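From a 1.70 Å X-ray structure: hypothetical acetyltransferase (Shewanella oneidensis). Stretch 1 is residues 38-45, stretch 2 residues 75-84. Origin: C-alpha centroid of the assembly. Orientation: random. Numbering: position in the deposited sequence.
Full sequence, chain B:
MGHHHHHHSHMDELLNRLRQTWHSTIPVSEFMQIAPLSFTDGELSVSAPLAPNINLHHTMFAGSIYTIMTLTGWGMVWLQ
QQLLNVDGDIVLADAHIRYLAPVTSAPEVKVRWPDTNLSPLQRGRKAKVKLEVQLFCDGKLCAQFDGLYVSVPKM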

ATOM      1  N   SER B  38      -9.389  -5.976 -17.923  1.00 12.35           N
ATOM      2  CA  SER B  38      -9.049  -6.242 -19.312  1.00 12.46           C
ATOM      3  C   SER B  38      -7.566  -6.077 -19.593  1.00 12.07           C
ATOM      4  O   SER B  38      -6.846  -5.425 -18.837  1.00 10.29           O
ATOM      5  CB  SER B  38      -9.833  -5.292 -20.217  1.00 12.84           C
ATOM      6  OG  SER B  38      -9.546  -3.943 -19.876  1.00 14.87           O
ATOM      7  N   PHE B  39      -7.117  -6.666 -20.694  1.00 12.11           N
ATOM      8  CA  PHE B  39      -5.722  -6.573 -21.101  1.00 13.75           C
ATOM      9  C   PHE B  39      -5.658  -6.608 -22.622  1.00 15.33           C
ATOM     10  O   PHE B  39      -5.725  -7.676 -23.233  1.00 16.24           O
ATOM     11  CB  PHE B  39      -4.908  -7.731 -20.511  1.00 13.64           C
ATOM     12  CG  PHE B  39      -3.459  -7.735 -20.930  1.00 15.16           C
ATOM     13  CD1 PHE B  39      -2.682  -6.584 -20.822  1.00 16.85           C
ATOM     14  CD2 PHE B  39      -2.869  -8.894 -21.426  1.00 17.95           C
ATOM     15  CE1 PHE B  39      -1.341  -6.588 -21.203  1.00 16.98           C
ATOM     16  CE2 PHE B  39      -1.530  -8.910 -21.809  1.00 17.39           C
ATOM     17  CZ  PHE B  39      -0.764  -7.754 -21.699  1.00 18.05           C
ATOM     18  N   THR B  40      -5.546  -5.431 -23.229  1.00 16.33           N
ATOM     19  CA  THR B  40      -5.475  -5.332 -24.682  1.00 19.20           C
ATOM     20  C   THR B  40      -4.626  -4.147 -25.114  1.00 18.01           C
ATOM     21  O   THR B  40      -4.562  -3.131 -24.421  1.00 15.89           O
ATOM     22  CB  THR B  40      -6.880  -5.184 -25.303  1.00 22.21           C
ATOM     23  OG1 THR B  40      -6.765  -5.067 -26.726  1.00 25.83           O
ATOM     24  CG2 THR B  40      -7.578  -3.951 -24.754  1.00 22.91           C
ATOM     25  N   ASP B  41      -3.976  -4.283 -26.266  1.00 17.99           N
ATOM     26  CA  ASP B  41      -3.127  -3.224 -26.798  1.00 19.34           C
ATOM     27  C   ASP B  41      -2.053  -2.771 -25.820  1.00 16.31           C
ATOM     28  O   ASP B  41      -1.692  -1.597 -25.792  1.00 16.38           O
ATOM     29  CB  ASP B  41      -3.974  -2.017 -27.205  1.00 23.52           C
ATOM     30  CG  ASP B  41      -4.529  -2.144 -28.603  1.00 28.35           C
ATOM     31  OD1 ASP B  41      -5.233  -3.141 -28.882  1.00 29.67           O
ATOM     32  OD2 ASP B  41      -4.259  -1.243 -29.427  1.00 31.48           O
ATOM     33  N   GLY B  42      -1.554  -3.704 -25.014  1.00 13.52           N
ATOM     34  CA  GLY B  42      -0.510  -3.376 -24.065  1.00 12.39           C
ATOM     35  C   GLY B  42      -0.946  -2.655 -22.804  1.00 10.87           C
ATOM     36  O   GLY B  42      -0.102  -2.191 -22.040  1.00 10.88           O
ATOM     37  N   GLU B  43      -2.252  -2.559 -22.573  1.00 10.40           N
ATOM     38  CA  GLU B  43      -2.751  -1.885 -21.379  1.00  9.41           C
ATOM     39  C   GLU B  43      -3.539  -2.822 -20.477  1.00  9.42           C
ATOM     40  O   GLU B  43      -4.472  -3.489 -20.922  1.00 10.50           O
ATOM     41  CB  GLU B  43      -3.640  -0.697 -21.759  1.00 12.04           C
ATOM     42  CG  GLU B  43      -4.133   0.097 -20.556  1.00 14.05           C
ATOM     43  CD  GLU B  43      -4.969   1.300 -20.950  1.00 17.54           C
ATOM     44  OE1 GLU B  43      -6.033   1.106 -21.565  1.00 20.64           O
ATOM     45  OE2 GLU B  43      -4.556   2.433 -20.642  1.00 20.36           O
ATOM     46  N   LEU B  44      -3.148  -2.877 -19.208  1.00  8.69           N
ATOM     47  CA  LEU B  44      -3.842  -3.707 -18.232  1.00  7.96           C
ATOM     48  C   LEU B  44      -4.714  -2.800 -17.371  1.00  8.48           C
ATOM     49  O   LEU B  44      -4.253  -1.772 -16.869  1.00  8.30           O
ATOM     50  CB  LEU B  44      -2.841  -4.454 -17.338  1.00  7.74           C
ATOM     51  CG  LEU B  44      -3.435  -5.172 -16.120  1.00  9.64           C
ATOM     52  CD1 LEU B  44      -4.362  -6.289 -16.589  1.00  7.03           C
ATOM     53  CD2 LEU B  44      -2.325  -5.739 -15.238  1.00  8.33           C
ATOM     54  N   SER B  45      -5.982  -3.172 -17.220  1.00  6.55           N
ATOM     55  CA  SER B  45      -6.923  -2.410 -16.404  1.00  7.90           C
ATOM     56  C   SER B  45      -7.388  -3.307 -15.257  1.00  7.19           C
ATOM     57  O   SER B  45      -7.752  -4.463 -15.475  1.00  8.84           O
ATOM     58  CB  SER B  45      -8.128  -1.972 -17.246  1.00 10.38           C
ATOM     59  OG  SER B  45      -7.763  -0.970 -18.188  1.00 17.37           O
ATOM     60  N   GLY B  75       1.052  -7.348 -11.648  1.00  6.68           N
ATOM     61  CA  GLY B  75       0.303  -8.145 -12.607  1.00  7.67           C
ATOM     62  C   GLY B  75       0.749  -7.946 -14.039  1.00  7.01           C
ATOM     63  O   GLY B  75       0.744  -8.890 -14.835  1.00  7.10           O
HETATM   64  N   MSE B  76       1.131  -6.720 -14.385  1.00  7.70           N
HETATM   65  CA  MSE B  76       1.588  -6.455 -15.740  1.00  6.83           C
HETATM   66  C   MSE B  76       2.901  -7.185 -16.004  1.00  6.71           C
HETATM   67  O   MSE B  76       3.074  -7.778 -17.066  1.00  5.07           O
HETATM   68  CB  MSE B  76       1.772  -4.953 -15.978  1.00  9.92           C
HETATM   69  CG  MSE B  76       2.315  -4.627 -17.369  1.00 10.73           C
HETATM   70 SE   MSE B  76       1.229  -5.354 -18.803  1.00 19.58          SE
HETATM   71  CE  MSE B  76       0.230  -3.757 -19.250  1.00 12.06           C
ATOM     72  N   VAL B  77       3.827  -7.145 -15.048  1.00  6.93           N
ATOM     73  CA  VAL B  77       5.096  -7.837 -15.247  1.00  6.59           C
ATOM     74  C   VAL B  77       4.827  -9.328 -15.385  1.00  6.88           C
ATOM     75  O   VAL B  77       5.401  -9.999 -16.246  1.00  7.43           O
ATOM     76  CB  VAL B  77       6.072  -7.629 -14.072  1.00  4.36           C
ATOM     77  CG1 VAL B  77       7.402  -8.323 -14.380  1.00  8.92           C
ATOM     78  CG2 VAL B  77       6.292  -6.146 -13.833  1.00  5.39           C
ATOM     79  N   TRP B  78       3.953  -9.839 -14.527  1.00  7.07           N
ATOM     80  CA  TRP B  78       3.590 -11.253 -14.545  1.00  7.13           C
ATOM     81  C   TRP B  78       3.044 -11.642 -15.919  1.00  6.21           C
ATOM     82  O   TRP B  78       3.453 -12.652 -16.496  1.00  7.16           O
ATOM     83  CB  TRP B  78       2.537 -11.523 -13.469  1.00  8.42           C
ATOM     84  CG  TRP B  78       2.153 -12.959 -13.320  1.00  9.91           C
ATOM     85  CD1 TRP B  78       2.766 -13.896 -12.544  1.00 10.77           C
ATOM     86  CD2 TRP B  78       1.044 -13.615 -13.946  1.00  9.41           C
ATOM     87  NE1 TRP B  78       2.104 -15.100 -12.641  1.00 11.09           N
ATOM     88  CE2 TRP B  78       1.044 -14.954 -13.495  1.00 10.34           C
ATOM     89  CE3 TRP B  78       0.052 -13.201 -14.841  1.00 10.27           C
ATOM     90  CZ2 TRP B  78       0.084 -15.882 -13.912  1.00 10.25           C
ATOM     91  CZ3 TRP B  78      -0.901 -14.124 -15.256  1.00 11.86           C
ATOM     92  CH2 TRP B  78      -0.876 -15.448 -14.790  1.00 11.43           C
ATOM     93  N   LEU B  79       2.124 -10.838 -16.442  1.00  6.20           N
ATOM     94  CA  LEU B  79       1.522 -11.099 -17.747  1.00  7.47           C
ATOM     95  C   LEU B  79       2.557 -11.141 -18.854  1.00  7.32           C
ATOM     96  O   LEU B  79       2.534 -12.037 -19.699  1.00  7.29           O
ATOM     97  CB  LEU B  79       0.479 -10.028 -18.076  1.00  6.49           C
ATOM     98  CG  LEU B  79      -0.869 -10.137 -17.355  1.00  7.86           C
ATOM     99  CD1 LEU B  79      -1.652  -8.849 -17.526  1.00  9.45           C
ATOM    100  CD2 LEU B  79      -1.651 -11.319 -17.915  1.00 11.71           C
ATOM    101  N   GLN B  80       3.465 -10.170 -18.857  1.00  6.85           N
ATOM    102  CA  GLN B  80       4.494 -10.126 -19.885  1.00  8.32           C
ATOM    103  C   GLN B  80       5.392 -11.357 -19.796  1.00  9.12           C
ATOM    104  O   GLN B  80       5.836 -11.877 -20.819  1.00  9.80           O
ATOM    105  CB  GLN B  80       5.319  -8.843 -19.754  1.00  8.87           C
ATOM    106  CG  GLN B  80       4.535  -7.559 -20.047  1.00  9.60           C
ATOM    107  CD  GLN B  80       3.936  -7.527 -21.444  1.00  9.10           C
ATOM    108  OE1 GLN B  80       4.486  -8.104 -22.383  1.00  9.48           O
ATOM    109  NE2 GLN B  80       2.812  -6.832 -21.592  1.00 10.08           N
ATOM    110  N   GLN B  81       5.654 -11.827 -18.578  1.00 10.25           N
ATOM    111  CA  GLN B  81       6.485 -13.013 -18.403  1.00  9.95           C
ATOM    112  C   GLN B  81       5.749 -14.236 -18.933  1.00  9.98           C
ATOM    113  O   GLN B  81       6.350 -15.106 -19.557  1.00 10.41           O
ATOM    114  CB  GLN B  81       6.846 -13.211 -16.928  1.00  9.49           C
ATOM    115  CG  GLN B  81       7.743 -12.114 -16.389  1.00 11.00           C
ATOM    116  CD  GLN B  81       8.254 -12.392 -14.993  1.00 11.15           C
ATOM    117  OE1 GLN B  81       7.869 -13.373 -14.354  1.00 15.86           O
ATOM    118  NE2 GLN B  81       9.125 -11.521 -14.507  1.00 11.94           N
ATOM    119  N   GLN B  82       4.445 -14.301 -18.689  1.00  9.62           N
ATOM    120  CA  GLN B  82       3.658 -15.426 -19.174  1.00 10.43           C
ATOM    121  C   GLN B  82       3.684 -15.467 -20.698  1.00 10.66           C
ATOM    122  O   GLN B  82       3.804 -16.537 -21.294  1.00 11.18           O
ATOM    123  CB  GLN B  82       2.211 -15.318 -18.691  1.00 11.20           C
ATOM    124  CG  GLN B  82       2.042 -15.462 -17.188  1.00 16.60           C
ATOM    125  CD  GLN B  82       2.393 -16.854 -16.696  1.00 20.81           C
ATOM    126  OE1 GLN B  82       1.826 -17.847 -17.155  1.00 25.08           O
ATOM    127  NE2 GLN B  82       3.319 -16.932 -15.750  1.00 23.34           N
ATOM    128  N   LEU B  83       3.577 -14.300 -21.329  1.00 10.83           N
ATOM    129  CA  LEU B  83       3.581 -14.225 -22.788  1.00 12.05           C
ATOM    130  C   LEU B  83       4.876 -14.748 -23.409  1.00 14.00           C
ATOM    131  O   LEU B  83       4.859 -15.312 -24.505  1.00 14.56           O
ATOM    132  CB  LEU B  83       3.320 -12.784 -23.245  1.00 12.26           C
ATOM    133  CG  LEU B  83       1.900 -12.262 -22.986  1.00 13.11           C
ATOM    134  CD1 LEU B  83       1.804 -10.789 -23.370  1.00 13.93           C
ATOM    135  CD2 LEU B  83       0.903 -13.091 -23.781  1.00 15.05           C
ATOM    136  N   LEU B  84       5.990 -14.566 -22.706  1.00 15.15           N
ATOM    137  CA  LEU B  84       7.295 -15.024 -23.187  1.00 15.07           C
ATOM    138  C   LEU B  84       7.634 -16.407 -22.651  1.00 16.61           C
ATOM    139  O   LEU B  84       8.640 -17.006 -23.037  1.00 15.90           O
ATOM    140  CB  LEU B  84       8.387 -14.047 -22.752  1.00 16.94           C
ATOM    141  CG  LEU B  84       8.398 -12.674 -23.416  1.00 17.89           C
ATOM    142  CD1 LEU B  84       9.479 -11.818 -22.784  1.00 20.59           C
ATOM    143  CD2 LEU B  84       8.641 -12.831 -24.911  1.00 20.15           C
TER

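The contact joins a β-hairpin to one side of a helix, and it is made by shape rather than by polar pairing: no hydrogen bond crosses between the stretches, and 323 Å² of surface is buried, both sides summed. The hairpin is defined by its own backbone bonds. Thr-40 N to Glu-43 O (3.2 Å) and Glu-43 N to Thr-40 O (3.0 Å) close a type I' turn, and Ser-45 N to Ser-38 O (2.9 Å) continues the ladder. With the backbone amides paired in this way, the side chains alternate along the strands: the CA-to-CB bonds of Phe-39 and Leu-44 point toward the helix, whereas that of Glu-43 points away.

The helix runs at 52° to strand 38-40 and at 129° to strand 43-45, as expected for a rod laid obliquely over two antiparallel strands. Its axis comes to 9.6 Å from the second strand but only to 11.7 Å from the first. The wider gap is spanned by the Phe-39 ring, the largest projection from the hairpin, with 83 Å² covered by the helix. Its chi1 of 178° (t) carries the ring into a hollow lined by Met-76, Leu-79, Gln-80 and Leu-83. These residues recur at intervals of three, one and three, the spacing that gathers side chains along one side of a helix.

Leu-79 forms the wall against one ring face. Leu-79 CD1 lies 4.0 Å from the centroid of the Phe-39 ring and 9° off the ring normal, a nearly axial CH-π approach. Two residues border the ring near its plane: Gln-80 NE2 is 3.7 Å from Phe-39 CZ, and Leu-83 CD1 is 4.1 Å from Phe-39 CE2. The former is an edge contact of packing distance, not a hydrogen bond. Selenomethionine Met-76 flanks the ring obliquely, on the same side of its plane as Leu-79 CD1, with Met-76 SE 3.7 Å from Phe-39 CE1; measured to the centroid of the Phe-39 ring, Met-76 SE stands 4.8 Å away and 58° off the normal.

Met-76 is also a bump in its own right. Its CA-to-CB bond points sideways, but the end of the chain comes nearer, with chi1 at 177° (t) and chi2 at 56° (p). The terminal methyl fits against the backbone at the end of the turn and the start of the second strand: Met-76 CE is 3.2 Å from Gly-42 O, a close approach, and 3.5 Å from Leu-44 N. The same methyl meets the Leu-44 side chain, with Met-76 CE 3.7 Å from Leu-44 CB.

Leu-44 is the second hairpin projection, set where the chains run closest: Leu-44 CA is 6.6 Å from Met-76 CA. Leu-44 CD1 lies 3.8 Å and Leu-44 CD2 3.9 Å from Leu-79 CD1, so both branches touch the methyl that covers the Phe-39 face. Leu-44 CD2 also reaches the helix backbone, 4.0 Å from Gly-75 C. An ideal Gly-75 CB would sit 3.6 Å from Leu-44 CD2, a tight contact, and its absence eases the fit.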